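Local coordinates for protein similarities with probable monooxygenase (Photorhabdus luminescens, PDB 4HB9) that binds flavin-adenine dinucleotide and probably acts as a monooxygenase of the aromatic-ring-hydroxylase-like type, at residues 339-342 and 343-347. Sequence-based numbering, arbitrary orientation.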
loop_
_atom_site.group_PDB
_atom_site.type_symbol
_atom_site.label_atom_id
_atom_site.label_comp_id
_atom_site.label_asym_id
_atom_site.label_seq_id
_atom_site.Cartn_x
_atom_site.Cartn_y
_atom_site.Cartn_z
ATOM N N LEU A 339 -14.606 -1.919 -1.314
ATOM C CA LEU A 339 -15.837 -2.428 -0.731
ATOM C C LEU A 339 -16.923 -1.343 -0.746
ATOM O O LEU A 339 -18.066 -1.571 -1.121
ATOM C CB LEU A 339 -15.588 -2.881 0.706
ATOM C CG LEU A 339 -16.838 -3.365 1.430
ATOM C CD1 LEU A 339 -17.470 -4.523 0.711
ATOM C CD2 LEU A 339 -16.534 -3.758 2.861
ATOM N N LEU A 340 -16.552 -0.153 -0.311
ATOM C CA LEU A 340 -17.504 0.956 -0.295
ATOM C C LEU A 340 -18.048 1.308 -1.684
ATOM O O LEU A 340 -19.262 1.436 -1.866
ATOM C CB LEU A 340 -16.856 2.170 0.348
ATOM C CG LEU A 340 -17.808 3.353 0.526
ATOM C CD1 LEU A 340 -19.016 2.942 1.371
ATOM C CD2 LEU A 340 -17.002 4.482 1.144
ATOM N N LEU A 341 -17.167 1.460 -2.661
ATOM C CA LEU A 341 -17.583 1.776 -4.019
ATOM C C LEU A 341 -18.405 0.651 -4.656
ATOM O O LEU A 341 -19.366 0.915 -5.367
ATOM C CB LEU A 341 -16.393 2.138 -4.885
ATOM C CG LEU A 341 -16.706 2.658 -6.297
ATOM C CD1 LEU A 341 -17.724 3.810 -6.284
ATOM C CD2 LEU A 341 -15.431 3.084 -6.966
ATOM N N THR A 342 -18.046 -0.603 -4.373
ATOM C CA THR A 342 -18.891 -1.742 -4.768
ATOM C C THR A 342 -20.332 -1.559 -4.270
ATOM O O THR A 342 -21.291 -1.703 -5.038
ATOM C CB THR A 342 -18.337 -3.066 -4.200
ATOM O OG1 THR A 342 -17.067 -3.333 -4.787
ATOM C CG2 THR A 342 -19.278 -4.212 -4.500
ATOM N N GLN A 343 -20.463 -1.297 -2.977
ATOM C CA GLN A 343 -21.760 -1.172 -2.351
ATOM C C GLN A 343 -22.569 -0.025 -2.960
ATOM O O GLN A 343 -23.767 -0.170 -3.202
ATOM C CB GLN A 343 -21.633 -0.988 -0.843
ATOM C CG GLN A 343 -21.113 -2.205 -0.109
ATOM C CD GLN A 343 -20.669 -1.910 1.316
ATOM O OE1 GLN A 343 -20.487 -0.761 1.705
ATOM N NE2 GLN A 343 -20.454 -2.954 2.083
ATOM N N LYS A 344 -21.915 1.105 -3.228
ATOM C CA LYS A 344 -22.612 2.264 -3.822
ATOM C C LYS A 344 -22.981 2.017 -5.295
ATOM O O LYS A 344 -24.113 2.279 -5.690
ATOM C CB LYS A 344 -21.789 3.549 -3.634
ATOM C CG LYS A 344 -21.524 3.884 -2.174
ATOM C CD LYS A 344 -22.773 3.815 -1.298
ATOM C CE LYS A 344 -22.479 4.173 0.140
ATOM N NZ LYS A 344 -23.724 4.182 0.955
ATOM N N LEU A 345 -22.084 1.449 -6.101
ATOM C CA LEU A 345 -22.438 1.126 -7.478
ATOM C C LEU A 345 -23.509 0.027 -7.519
ATOM O O LEU A 345 -24.399 0.061 -8.371
ATOM C CB LEU A 345 -21.210 0.768 -8.331
ATOM C CG LEU A 345 -20.255 1.946 -8.582
ATOM C CD1 LEU A 345 -18.992 1.470 -9.240
ATOM C CD2 LEU A 345 -20.873 3.090 -9.394
ATOM N N ALA A 346 -23.465 -0.919 -6.584
ATOM C CA ALA A 346 -24.503 -1.964 -6.545
ATOM C C ALA A 346 -25.889 -1.340 -6.309
ATOM O O ALA A 346 -26.878 -1.819 -6.855
ATOM C CB ALA A 346 -24.202 -2.990 -5.467
ATOM N N SER A 347 -25.970 -0.298 -5.481
ATOM C CA SER A 347 -27.253 0.346 -5.196
ATOM C C SER A 347 -27.832 1.014 -6.451
ATOM O O SER A 347 -29.046 1.183 -6.571
ATOM C CB SER A 347 -27.125 1.377 -4.061
ATOM O OG SER A 347 -26.477 2.560 -4.528
#
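Leu-341 turns its CG opposite the backbone N (chi1 -173°), whereas Leu-345, one turn later, keeps its CG beside its own N (chi1 -68°), and the two branched ends meet with CD1 of Leu-341 3.9 Å from CG of Leu-345. Both are buried against helix 11-22, where Leu-341 rests on Leu-16 and Leu-345 on Leu-20. The same pairing of torsions brings Leu-340 to Lys-344: CD1 of Leu-340 lies 3.9 Å from CE of Lys-344, whose chain bends at chi2 (-48°) before running straight to NZ and a salt bridge with Asp-361 of helix 355-386. Beside this pair, the extended side chain of Gln-343 reaches back across Leu-339, its NE2 3.6 Å from CD1 of that leucine, and both side chains touch Glu-57 of helix 49-58. Consecutive i+4 to i backbone bonds run through the segment, that from Leu-345 N to Leu-341 O being nearly straight at 2.9 Å. Ser-347 OG donates back to Lys-344 O (2.6 Å), giving that carbonyl a side-chain donor in the last turns of helix 330-349. Three side-chain pairs thus pack this helix, whose first turn carries the FAD-binding residues Ala-331 and Asn-332, against its neighbours in the Rossmann-like FAD-binding fold.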